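PDB 4XSO: Alr3699 protein from Nostoc sp., which is of unknown function but belongs to the glycosyltransferases of GT-B fold, which pair two Rossmann-like domains across a cleft. Local coordinates for residues Ser213-Ser216 and Gly220-Ile223; Gln256-Leu261 and Asn265-Leu270; Leu228-Pro233 and Glu335-Ala340; Ile155-Ala160 and Pro293-Arg298; Gly19-Cys24 and His125-Leu130. One frame throughout, in Å; residues are numbered along the deposited sequence.

Interaction 1 (Ser213-Ser216 and Gly220-Ile223)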
# COMPACT_ATOMS: atom_id res chain seq x y z
N SER A 213 -25.15 -1.06 28.31
CA SER A 213 -24.79 -0.60 26.97
C SER A 213 -24.40 0.88 27.12
O SER A 213 -24.70 1.48 28.14
CB SER A 213 -25.89 -0.96 25.97
OG SER A 213 -25.99 -0.03 24.93
N ARG A 214 -23.80 1.47 26.08
CA ARG A 214 -23.66 2.90 26.05
C ARG A 214 -25.02 3.43 25.54
O ARG A 214 -25.79 2.74 24.89
CB ARG A 214 -22.50 3.32 25.12
CG ARG A 214 -22.67 2.83 23.69
CD ARG A 214 -21.40 3.05 22.86
NE ARG A 214 -21.53 2.34 21.59
CZ ARG A 214 -21.27 1.05 21.40
NH1 ARG A 214 -20.79 0.29 22.40
NH2 ARG A 214 -21.47 0.52 20.20
N LEU A 215 -25.33 4.63 25.95
CA LEU A 215 -26.60 5.24 25.66
C LEU A 215 -26.52 5.74 24.23
O LEU A 215 -25.87 6.76 23.95
CB LEU A 215 -26.84 6.39 26.65
CG LEU A 215 -26.84 5.99 28.12
CD1 LEU A 215 -26.95 7.24 28.99
CD2 LEU A 215 -27.96 5.01 28.43
N SER A 216 -27.12 5.15 23.27
CA SER A 216 -27.02 5.37 21.82
C SER A 216 -28.33 4.97 21.09
O SER A 216 -29.08 4.12 21.56
CB SER A 216 -25.79 4.66 21.31
OG SER A 216 -25.71 4.82 19.94
N GLY A 220 -31.02 1.12 21.62
CA GLY A 220 -32.44 0.92 21.89
C GLY A 220 -32.97 1.02 23.31
O GLY A 220 -33.98 0.42 23.68
N GLN A 221 -32.35 1.84 24.12
CA GLN A 221 -32.88 2.06 25.47
C GLN A 221 -34.31 2.61 25.45
O GLN A 221 -35.08 2.28 26.32
CB GLN A 221 -32.00 3.05 26.25
CG GLN A 221 -30.71 2.45 26.79
CD GLN A 221 -29.55 2.55 25.81
OE1 GLN A 221 -29.71 3.05 24.69
NE2 GLN A 221 -28.37 2.08 26.22
N HIS A 222 -34.66 3.39 24.42
CA HIS A 222 -36.02 3.95 24.31
C HIS A 222 -37.10 2.88 24.10
O HIS A 222 -38.25 3.05 24.50
CB HIS A 222 -36.08 5.04 23.20
CG HIS A 222 -35.86 4.50 21.82
ND1 HIS A 222 -34.60 4.17 21.33
CD2 HIS A 222 -36.73 4.19 20.83
CE1 HIS A 222 -34.72 3.69 20.11
NE2 HIS A 222 -36.00 3.66 19.79
N ILE A 223 -36.71 1.75 23.52
CA ILE A 223 -37.62 0.61 23.34
C ILE A 223 -37.94 -0.05 24.71
O ILE A 223 -39.09 -0.32 24.98
CB ILE A 223 -37.00 -0.44 22.35
CG1 ILE A 223 -36.55 0.21 21.04
CG2 ILE A 223 -37.95 -1.61 22.10
CD1 ILE A 223 -37.73 0.67 20.21
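Gln221 reaches back over the preceding turn and gives its NE2 to the backbone O of Arg214 at 3.0 Å. The N-H...O angle of 159° makes this nearly straight on the donor side, and the oxygen lies close to the amide plane of Gln221. On the acceptor side the fit is different: NE2 stands above the carbonyl plane of Arg214, 56° out of it, away from the lone pairs. The same oxygen also receives the hydroxyl of Ser213, whose OG lies 2.8 Å from Arg214 O, so two side-chain donors grip one carbonyl. Leu215 flanks the amide, crossing the Gln221 chain at about a right angle with CD2 3.7 Å from NE2. The other end of the amide faces Ser216, but Gln221 OE1 and Ser216 O, 3.4 Å apart, are both acceptors and cannot bond.

The amide's direction follows from the side-chain torsions at the start of the helix. Gln221 is its first residue; its CG lies beside the backbone N (chi1 -77°), and a bend at chi2 turns the amide into the loop. Gly220, the N-cap residue, has a positive phi, which favours glycine, and its O accepts from Ile223 N and from Thr289 OG1.

This is the first strand-loop-helix connection of a Rossmann-like domain, from strand 207-212 into helix 221-228. Helix 248-260 covers it, with Val251 against Leu215 and Tyr250 and Leu254 against Gln221.

Interaction 2 (Gln256-Leu261 and Asn265-Leu270)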
# COMPACT_ATOMS: atom_id res chain seq x y z
N GLN A 256 -36.54 12.75 28.57
CA GLN A 256 -37.82 13.44 28.33
C GLN A 256 -38.87 12.40 28.18
O GLN A 256 -39.97 12.50 28.76
CB GLN A 256 -37.76 14.26 27.04
CG GLN A 256 -36.73 15.38 27.11
CD GLN A 256 -36.99 16.49 26.10
OE1 GLN A 256 -36.44 16.49 24.98
NE2 GLN A 256 -37.86 17.44 26.48
N GLN A 257 -38.51 11.35 27.42
CA GLN A 257 -39.40 10.21 27.20
C GLN A 257 -39.84 9.66 28.57
O GLN A 257 -41.04 9.44 28.83
CB GLN A 257 -38.69 9.09 26.36
CG GLN A 257 -39.52 7.82 26.16
CD GLN A 257 -38.78 6.65 25.52
OE1 GLN A 257 -37.57 6.67 25.40
NE2 GLN A 257 -39.52 5.62 25.14
N ILE A 258 -38.86 9.34 29.41
CA ILE A 258 -39.14 8.78 30.70
C ILE A 258 -40.10 9.68 31.54
O ILE A 258 -41.03 9.21 32.18
CB ILE A 258 -37.82 8.58 31.49
CG1 ILE A 258 -36.99 7.44 30.90
CG2 ILE A 258 -38.10 8.37 32.98
CD1 ILE A 258 -35.55 7.52 31.31
N THR A 259 -39.81 10.96 31.61
CA THR A 259 -40.74 11.91 32.26
C THR A 259 -42.09 11.99 31.52
O THR A 259 -43.12 11.92 32.12
CB THR A 259 -40.11 13.30 32.30
OG1 THR A 259 -38.99 13.28 33.20
CG2 THR A 259 -41.16 14.32 32.81
N ARG A 260 -42.09 12.10 30.21
CA ARG A 260 -43.39 12.05 29.49
C ARG A 260 -44.27 10.78 29.79
O ARG A 260 -45.52 10.85 29.87
CB ARG A 260 -43.11 12.21 28.00
CG ARG A 260 -44.33 12.09 27.08
CD ARG A 260 -43.97 12.43 25.61
NE ARG A 260 -42.96 11.56 24.99
CZ ARG A 260 -43.13 10.27 24.65
NH1 ARG A 260 -44.28 9.63 24.87
NH2 ARG A 260 -42.14 9.58 24.09
N LEU A 261 -43.63 9.61 29.94
CA LEU A 261 -44.37 8.38 30.27
C LEU A 261 -44.70 8.27 31.73
O LEU A 261 -45.36 7.34 32.15
CB LEU A 261 -43.62 7.14 29.78
CG LEU A 261 -43.66 7.18 28.24
CD1 LEU A 261 -42.54 6.42 27.57
CD2 LEU A 261 -45.01 6.69 27.74
N ASN A 265 -39.55 7.39 38.44
CA ASN A 265 -39.25 6.59 39.58
C ASN A 265 -39.17 5.08 39.31
O ASN A 265 -39.21 4.31 40.21
CB ASN A 265 -40.24 6.84 40.69
CG ASN A 265 -39.53 6.96 42.03
OD1 ASN A 265 -38.46 7.64 42.14
ND2 ASN A 265 -40.05 6.27 43.04
N ARG A 266 -39.10 4.69 38.06
CA ARG A 266 -39.03 3.27 37.69
C ARG A 266 -37.88 3.01 36.70
O ARG A 266 -37.84 1.96 36.09
CB ARG A 266 -40.36 2.89 37.02
CG ARG A 266 -41.50 2.86 38.04
CD ARG A 266 -42.79 2.48 37.39
NE ARG A 266 -42.73 1.15 36.82
CZ ARG A 266 -43.51 0.74 35.85
NH1 ARG A 266 -44.46 1.55 35.33
NH2 ARG A 266 -43.37 -0.46 35.39
N VAL A 267 -37.05 4.02 36.46
CA VAL A 267 -35.87 3.93 35.59
C VAL A 267 -34.71 4.54 36.38
O VAL A 267 -34.88 5.63 36.93
CB VAL A 267 -36.07 4.67 34.25
CG1 VAL A 267 -34.89 4.46 33.29
CG2 VAL A 267 -37.32 4.23 33.54
N LYS A 268 -33.61 3.79 36.58
CA LYS A 268 -32.40 4.32 37.26
C LYS A 268 -31.25 4.31 36.28
O LYS A 268 -30.88 3.25 35.76
CB LYS A 268 -32.07 3.53 38.55
CG LYS A 268 -33.06 3.75 39.68
CD LYS A 268 -32.81 2.89 40.94
CE LYS A 268 -31.55 3.31 41.72
NZ LYS A 268 -31.81 4.22 42.89
N PHE A 269 -30.68 5.48 35.99
CA PHE A 269 -29.44 5.56 35.24
C PHE A 269 -28.28 5.36 36.24
O PHE A 269 -28.10 6.17 37.15
CB PHE A 269 -29.27 6.90 34.58
CG PHE A 269 -30.21 7.17 33.42
CD1 PHE A 269 -31.46 7.70 33.63
CD2 PHE A 269 -29.79 6.98 32.12
CE1 PHE A 269 -32.30 8.01 32.55
CE2 PHE A 269 -30.60 7.25 31.05
CZ PHE A 269 -31.88 7.79 31.26
N LEU A 270 -27.47 4.28 36.09
CA LEU A 270 -26.33 4.06 37.03
C LEU A 270 -25.03 4.59 36.54
O LEU A 270 -23.98 4.56 37.26
CB LEU A 270 -26.15 2.57 37.38
CG LEU A 270 -27.35 1.86 37.89
CD1 LEU A 270 -26.98 0.44 38.31
CD2 LEU A 270 -27.92 2.65 39.04
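Ile258 drops from the helix toward the strand, and its terminal CD1 meets two side chains at once. Toward Val267 the approach is tip to tip, Ile258 CD1 to Val267 CG1 at 3.7 Å, with the second methyl of the valine, CG2, 4.2 Å from Ile258 CG1. Phe269 comes from the opposite direction and offers the far part of its ring: Ile258 CD1 is 3.5 Å from CE1 and 3.7 Å from CZ of Phe269, at an oblique angle to the ring. The torsion of Ile258 explains this reach, since CG1 lies beside the backbone N (chi1 -71°) and the extended chi2 carries CD1 outward from the helix. On the strand, Val267 and Phe269 alternate with Lys268, whose side chain starts away from the helix, as expected for every second residue. Carbon-to-carbon distances of this size, in a buried setting, indicate purely apolar packing between the segments.

The contact is the return half of a beta-alpha-beta unit, in which helix 248-260 links strand 235-240 to the parallel edge strand 267-271. Leu239 of strand 235-240 touches both Val267 and Phe269, the ring of His255 meets that of Phe269 with the planes about 45° apart, and helix 221-228 closes another side through Ile225 on Ile258 and Leu228 on Val267.

Interaction 3 (Leu228-Pro233 and Glu335-Ala340)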
# COMPACT_ATOMS: atom_id res chain seq x y z
N LEU A 228 -41.66 -0.48 29.32
CA LEU A 228 -41.90 -0.34 30.76
C LEU A 228 -43.28 0.27 31.01
O LEU A 228 -43.99 -0.12 31.93
CB LEU A 228 -40.81 0.54 31.39
CG LEU A 228 -40.26 0.05 32.72
CD1 LEU A 228 -39.88 -1.41 32.63
CD2 LEU A 228 -39.05 0.87 33.15
N ALA A 229 -43.66 1.19 30.14
CA ALA A 229 -44.98 1.82 30.18
C ALA A 229 -46.08 0.78 30.17
O ALA A 229 -47.18 1.08 30.60
CB ALA A 229 -45.13 2.77 29.00
N GLN A 230 -45.78 -0.44 29.69
CA GLN A 230 -46.77 -1.50 29.56
C GLN A 230 -46.64 -2.62 30.57
O GLN A 230 -47.25 -3.65 30.37
CB GLN A 230 -46.68 -2.10 28.14
CG GLN A 230 -47.09 -1.10 27.07
CD GLN A 230 -48.58 -0.86 27.16
OE1 GLN A 230 -49.05 0.01 27.91
NE2 GLN A 230 -49.35 -1.72 26.49
N CYS A 231 -45.84 -2.40 31.62
CA CYS A 231 -45.46 -3.40 32.61
C CYS A 231 -46.02 -3.04 33.95
O CYS A 231 -46.20 -1.86 34.24
CB CYS A 231 -43.92 -3.47 32.73
SG CYS A 231 -43.24 -4.34 31.33
N PRO A 232 -46.28 -4.04 34.81
CA PRO A 232 -46.76 -3.63 36.11
C PRO A 232 -45.80 -2.72 36.86
O PRO A 232 -44.59 -2.60 36.51
CB PRO A 232 -47.00 -4.96 36.86
CG PRO A 232 -46.62 -6.06 35.96
CD PRO A 232 -46.39 -5.48 34.59
N PRO A 233 -46.33 -2.08 37.90
CA PRO A 233 -45.57 -1.02 38.59
C PRO A 233 -44.34 -1.49 39.38
O PRO A 233 -43.43 -0.70 39.56
CB PRO A 233 -46.61 -0.36 39.49
CG PRO A 233 -47.73 -1.37 39.63
CD PRO A 233 -47.71 -2.23 38.42
N GLU A 335 -39.86 -3.36 18.50
CA GLU A 335 -41.25 -3.57 18.96
C GLU A 335 -41.40 -3.70 20.50
O GLU A 335 -41.19 -4.76 21.10
CB GLU A 335 -41.85 -4.78 18.27
CG GLU A 335 -41.53 -4.84 16.79
CD GLU A 335 -42.37 -3.90 15.92
OE1 GLU A 335 -42.47 -2.70 16.25
OE2 GLU A 335 -42.91 -4.38 14.89
N SER A 336 -41.84 -2.62 21.13
CA SER A 336 -41.87 -2.54 22.56
C SER A 336 -42.94 -3.38 23.17
O SER A 336 -42.79 -3.83 24.33
CB SER A 336 -41.96 -1.08 23.04
OG SER A 336 -43.16 -0.45 22.61
N GLN A 337 -44.03 -3.64 22.44
CA GLN A 337 -45.08 -4.43 23.06
C GLN A 337 -44.68 -5.91 23.19
O GLN A 337 -45.05 -6.59 24.15
CB GLN A 337 -46.45 -4.30 22.35
CG GLN A 337 -47.53 -5.14 23.06
CD GLN A 337 -48.00 -4.52 24.37
OE1 GLN A 337 -48.41 -3.36 24.38
NE2 GLN A 337 -47.94 -5.29 25.49
N GLU A 338 -43.96 -6.41 22.21
CA GLU A 338 -43.48 -7.79 22.27
C GLU A 338 -42.47 -7.93 23.45
O GLU A 338 -42.49 -8.94 24.22
CB GLU A 338 -42.90 -8.16 20.92
CG GLU A 338 -42.50 -9.61 20.74
CD GLU A 338 -41.98 -9.90 19.33
OE1 GLU A 338 -42.07 -9.04 18.40
OE2 GLU A 338 -41.48 -11.01 19.16
N LEU A 339 -41.67 -6.89 23.65
CA LEU A 339 -40.69 -6.90 24.78
C LEU A 339 -41.46 -6.92 26.11
O LEU A 339 -41.11 -7.64 27.03
CB LEU A 339 -39.76 -5.67 24.69
CG LEU A 339 -38.84 -5.39 25.88
CD1 LEU A 339 -37.98 -6.63 26.20
CD2 LEU A 339 -37.96 -4.20 25.54
N ALA A 340 -42.58 -6.18 26.19
CA ALA A 340 -43.36 -6.12 27.43
C ALA A 340 -44.01 -7.46 27.70
O ALA A 340 -44.12 -7.94 28.87
CB ALA A 340 -44.41 -5.02 27.38
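Gln230 and Gln337 meet through their side-chain amides: NE2 of Gln230 donates to OE1 of Gln337 at 2.8 Å, with an N-H...O angle of 161°. The donor lies in the carbonyl plane of Gln337, on a lone pair, and the oxygen lies near the amide plane of Gln230. Both ends of the bond are thus well directed even though the two amide planes are 85° apart and the chains cross at about a right angle.

The two glutamines reach this meeting point by different conformations. Gln230 keeps CG beside its backbone N and folds at chi2 in the negative sense. Gln337 has CG opposite the backbone N (chi1 -180°) and bends at chi2 in the positive sense, which brings OE1 back toward the loop although its CB leaves the helix alongside the loop rather than toward it. Its other amide atom, NE2, makes a weak bond to Asn341 OD1 one turn later in the helix, which probably helps to settle the rotation of the group.

Below the amides the contact turns apolar. Ala340 CB sits 3.8 Å from Gln230 CB and 4.2 Å from Cys231 SG, bringing the helix against the type I turn of Leu228 to Cys231, whose closing bond runs from Cys231 N to Leu228 O at 3.0 Å. Helix 336-348 thereby covers the end of helix 221-228, where Ala227 also touches Ala340, and the loop that leads to strand 235-240.

Chemically, the contact pairs an uncharged amide-to-amide hydrogen bond between two exposed glutamines with a small buried apolar patch, so its polar part needs no compensating charge and probably competes with water.

Interaction 4 (Ile155-Ala160 and Pro293-Arg298)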
# COMPACT_ATOMS: atom_id res chain seq x y z
N ILE A 155 -11.56 -15.23 9.94
CA ILE A 155 -12.25 -15.70 11.13
C ILE A 155 -13.42 -14.82 11.34
O ILE A 155 -13.28 -13.60 11.40
CB ILE A 155 -11.33 -15.67 12.38
CG1 ILE A 155 -10.18 -16.65 12.18
CG2 ILE A 155 -12.10 -16.08 13.61
CD1 ILE A 155 -9.16 -16.60 13.31
N ALA A 156 -14.61 -15.39 11.35
CA ALA A 156 -15.83 -14.59 11.55
C ALA A 156 -16.43 -14.84 12.95
O ALA A 156 -16.40 -15.96 13.42
CB ALA A 156 -16.85 -14.89 10.47
N ASN A 157 -16.87 -13.78 13.62
CA ASN A 157 -17.34 -13.87 15.00
C ASN A 157 -18.74 -14.41 15.11
O ASN A 157 -19.25 -14.76 16.19
CB ASN A 157 -17.14 -12.54 15.72
CG ASN A 157 -18.01 -11.40 15.12
OD1 ASN A 157 -18.66 -11.56 14.07
ND2 ASN A 157 -18.02 -10.26 15.83
N SER A 158 -19.35 -14.66 13.96
CA SER A 158 -20.69 -15.20 13.95
C SER A 158 -21.06 -15.64 12.53
O SER A 158 -20.44 -15.20 11.54
CB SER A 158 -21.67 -14.13 14.43
OG SER A 158 -21.80 -13.14 13.43
N GLN A 159 -22.00 -16.57 12.45
CA GLN A 159 -22.68 -16.89 11.17
C GLN A 159 -23.24 -15.65 10.40
O GLN A 159 -23.07 -15.57 9.19
CB GLN A 159 -23.74 -17.98 11.34
CG GLN A 159 -23.07 -19.31 11.71
CD GLN A 159 -24.00 -20.52 12.00
OE1 GLN A 159 -25.19 -20.38 12.27
NE2 GLN A 159 -23.42 -21.70 11.97
N ALA A 160 -23.77 -14.68 11.12
CA ALA A 160 -24.25 -13.40 10.58
C ALA A 160 -23.13 -12.58 9.89
O ALA A 160 -23.29 -12.14 8.74
CB ALA A 160 -24.85 -12.57 11.70
N PRO A 293 -28.88 -4.70 13.52
CA PRO A 293 -28.34 -6.02 13.72
C PRO A 293 -26.91 -5.92 14.18
O PRO A 293 -26.15 -5.17 13.63
CB PRO A 293 -28.36 -6.63 12.31
CG PRO A 293 -29.38 -5.84 11.54
CD PRO A 293 -29.25 -4.47 12.11
N GLU A 294 -26.56 -6.67 15.18
CA GLU A 294 -25.23 -6.70 15.72
C GLU A 294 -24.56 -8.04 15.38
O GLU A 294 -25.22 -9.11 15.27
CB GLU A 294 -25.27 -6.47 17.25
CG GLU A 294 -25.76 -5.05 17.66
CD GLU A 294 -25.90 -4.85 19.16
OE1 GLU A 294 -25.78 -5.84 19.93
OE2 GLU A 294 -26.13 -3.69 19.59
N PRO A 295 -23.23 -8.01 15.22
CA PRO A 295 -22.53 -9.23 14.78
C PRO A 295 -22.46 -10.35 15.83
O PRO A 295 -22.54 -11.49 15.47
CB PRO A 295 -21.14 -8.73 14.40
CG PRO A 295 -21.00 -7.40 15.03
CD PRO A 295 -22.37 -6.83 15.17
N PHE A 296 -22.39 -9.98 17.10
CA PHE A 296 -22.31 -10.88 18.24
C PHE A 296 -22.66 -10.07 19.53
O PHE A 296 -21.91 -9.18 19.95
CB PHE A 296 -20.85 -11.30 18.44
CG PHE A 296 -20.67 -12.33 19.54
CD1 PHE A 296 -20.53 -11.96 20.86
CD2 PHE A 296 -20.62 -13.70 19.21
CE1 PHE A 296 -20.33 -12.94 21.85
CE2 PHE A 296 -20.42 -14.67 20.20
CZ PHE A 296 -20.29 -14.28 21.50
N GLY A 297 -23.73 -10.34 20.20
CA GLY A 297 -23.97 -9.49 21.39
C GLY A 297 -23.22 -9.97 22.62
O GLY A 297 -23.67 -10.95 23.26
N ARG A 298 -22.08 -9.34 22.98
CA ARG A 298 -21.32 -9.81 24.16
C ARG A 298 -22.25 -9.83 25.38
O ARG A 298 -22.30 -10.77 26.18
CB ARG A 298 -20.06 -8.95 24.42
CG ARG A 298 -18.98 -9.11 23.33
CD ARG A 298 -17.76 -8.19 23.51
NE ARG A 298 -17.04 -8.43 24.76
CZ ARG A 298 -16.21 -9.45 24.99
NH1 ARG A 298 -15.86 -10.31 24.03
NH2 ARG A 298 -15.65 -9.60 26.19
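Asn157 carries its side chain in the crowded position between backbone N and carbonyl carbon (chi1 65°), and Ser158 takes the same position, which points the Asn157 amide at Pro295 and Phe296 and the Ser158 hydroxyl at the backbone of Pro295. The contact bridges the two Rossmann-like halves of the GT-B fold: the end of strand 153-156 and the start of helix 159-167 in one, the loop before helix 298-305 in the other. The amide of Asn157 lies against Pro295, with OD1 and ND2 each 3.8 Å from its CB. Asn157 ND2 is also 4.0 Å from Phe296 CB, with amide and ring planes 30° apart. The backbone O of Asn157, by contrast, lies 3.5 Å from Phe296 CD2. The polar ends of the amide are held elsewhere: OD1 bonds to Ser161 OG, while ND2 reaches a bound glycerol and, weakly, His127 O.

Ser158 is the N-cap of helix 159-167, and its OG accepts from Ser161 N. Glu320 adds a carboxylate at the same helix start, binding the backbone N of Gln159 and of Ala160. The capping hydroxyl thus does double duty, since its proton goes across the domain boundary: Ser158 OG donates to Pro295 O at 2.7 Å, from 22° outside the carbonyl plane.

Interaction 5 (Gly19-Cys24 and His125-Leu130)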
# COMPACT_ATOMS: atom_id res chain seq x y z
N GLY A 19 -13.48 -0.70 21.64
CA GLY A 19 -14.77 -1.27 21.16
C GLY A 19 -14.85 -2.78 21.33
O GLY A 19 -13.96 -3.43 21.90
N GLY A 20 -15.91 -3.38 20.81
CA GLY A 20 -16.08 -4.82 20.99
C GLY A 20 -14.92 -5.66 20.45
O GLY A 20 -14.42 -6.56 21.13
N ALA A 21 -14.47 -5.31 19.26
CA ALA A 21 -13.40 -6.01 18.60
C ALA A 21 -12.05 -5.90 19.40
O ALA A 21 -11.31 -6.85 19.49
CB ALA A 21 -13.24 -5.46 17.20
N GLU A 22 -11.80 -4.75 19.99
CA GLU A 22 -10.57 -4.50 20.73
C GLU A 22 -10.53 -5.33 22.03
O GLU A 22 -9.54 -6.02 22.32
CB GLU A 22 -10.43 -3.00 20.95
CG GLU A 22 -10.13 -2.22 19.70
CD GLU A 22 -11.28 -2.10 18.68
OE1 GLU A 22 -12.48 -2.03 19.05
OE2 GLU A 22 -10.99 -2.03 17.45
N LEU A 23 -11.64 -5.35 22.76
CA LEU A 23 -11.79 -6.18 23.95
C LEU A 23 -11.62 -7.63 23.62
O LEU A 23 -10.98 -8.38 24.38
CB LEU A 23 -13.20 -5.96 24.61
CG LEU A 23 -13.58 -4.52 25.07
CD1 LEU A 23 -15.01 -4.47 25.64
CD2 LEU A 23 -12.59 -3.97 26.08
N CYS A 24 -12.22 -8.07 22.50
CA CYS A 24 -12.04 -9.47 22.08
C CYS A 24 -10.54 -9.75 21.79
O CYS A 24 -10.03 -10.81 22.12
CB CYS A 24 -12.93 -9.83 20.88
SG CYS A 24 -12.92 -11.58 20.39
N HIS A 125 -9.60 -11.35 11.14
CA HIS A 125 -10.70 -11.63 12.06
C HIS A 125 -11.73 -10.60 11.92
O HIS A 125 -11.47 -9.44 12.19
CB HIS A 125 -10.18 -11.60 13.48
CG HIS A 125 -11.10 -12.23 14.44
ND1 HIS A 125 -10.64 -12.96 15.50
CD2 HIS A 125 -12.45 -12.26 14.51
CE1 HIS A 125 -11.67 -13.40 16.20
NE2 HIS A 125 -12.78 -12.98 15.63
N LEU A 126 -12.87 -11.03 11.38
CA LEU A 126 -13.93 -10.19 10.94
C LEU A 126 -14.88 -10.08 12.13
O LEU A 126 -15.53 -11.08 12.54
CB LEU A 126 -14.61 -10.89 9.77
CG LEU A 126 -15.86 -10.23 9.14
CD1 LEU A 126 -15.57 -8.86 8.55
CD2 LEU A 126 -16.44 -11.12 8.06
N HIS A 127 -14.97 -8.89 12.70
CA HIS A 127 -15.86 -8.65 13.79
C HIS A 127 -17.10 -7.84 13.36
O HIS A 127 -17.97 -7.58 14.21
CB HIS A 127 -15.17 -7.88 14.92
CG HIS A 127 -14.02 -8.60 15.54
ND1 HIS A 127 -14.18 -9.53 16.52
CD2 HIS A 127 -12.68 -8.49 15.34
CE1 HIS A 127 -13.01 -10.00 16.90
NE2 HIS A 127 -12.08 -9.36 16.22
N ASP A 128 -17.18 -7.45 12.08
CA ASP A 128 -18.29 -6.58 11.60
C ASP A 128 -19.23 -7.38 10.71
O ASP A 128 -18.85 -8.39 10.12
CB ASP A 128 -17.79 -5.42 10.75
CG ASP A 128 -16.72 -4.56 11.46
OD1 ASP A 128 -16.99 -4.09 12.56
OD2 ASP A 128 -15.64 -4.32 10.86
N ILE A 129 -20.46 -6.90 10.62
CA ILE A 129 -21.39 -7.29 9.57
C ILE A 129 -21.10 -6.29 8.45
O ILE A 129 -21.28 -5.10 8.66
CB ILE A 129 -22.84 -7.21 10.05
CG1 ILE A 129 -23.07 -8.29 11.12
CG2 ILE A 129 -23.86 -7.36 8.89
CD1 ILE A 129 -24.50 -8.30 11.62
N LEU A 130 -20.53 -6.77 7.36
CA LEU A 130 -20.13 -5.97 6.22
C LEU A 130 -21.36 -5.53 5.40
O LEU A 130 -21.58 -5.97 4.30
CB LEU A 130 -19.16 -6.78 5.36
CG LEU A 130 -17.83 -6.93 6.08
CD1 LEU A 130 -16.92 -7.87 5.37
CD2 LEU A 130 -17.17 -5.58 6.24
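The His127 ring has Ala21 over one face and His125 on the other. Ala21 CB stands 3.9 Å from the ring centroid and 28° off the normal, a CH-pi contact, with CD2 and CG of the ring each 3.6 Å from that methyl. On the opposite face His125 CD2 lies 3.3 Å above the plane, offset toward the rim. Cys24 comes in at the edge, its SG 3.8 Å from His127 CE1 and 75° off the normal through the centroid. Cys24 SG is anti to its backbone N (chi1 -174°), which swings the sulfur to that edge one helical turn after Ala21.

In the crystal both ring nitrogens are engaged: NE2 with Asn103 OD1, which probably sets the ring's rotation, and ND1 with a bound glycerol. Asn103 also donates its ND2 to Ala21 O, so one amide ties the histidine and the helix together. The glycerol is probably a crystallisation additive, but its site is consistent with a small polar pocket.

Within the first Rossmann-like domain, this brings the N-terminal turn of helix 20-29, begun by the N-cap Gly19, against the loop leaving the C-terminal end of strand 122-126. That strand lies between 99-102 and 153-156 in the parallel sheet.

In the fold
Interactions 1, 2 and 3 share one Rossmann-like domain, their centres 13 to 15 Å apart, and form a continuous set. His222 O lies 2.9 Å from Gln257 NE2, probably hydrogen-bonded, between interactions 1 and 2, and Arg266 NH2 lies 2.7 Å from Pro232 O between 2 and 3. Interactions 4 and 5, with centres 8 Å apart, meet through neighbouring strands 153-156 and 122-126, where Ile155 O is 2.6 Å from Leu126 N. Both border the bound glycerol, through Asn157 and His127. Interaction 4 alone joins the two family regions; interaction 1 comes within about 6 Å (nearest atoms) of interactions 4 and 5, while interactions 2 and 3 stay at least about 12 Å from them.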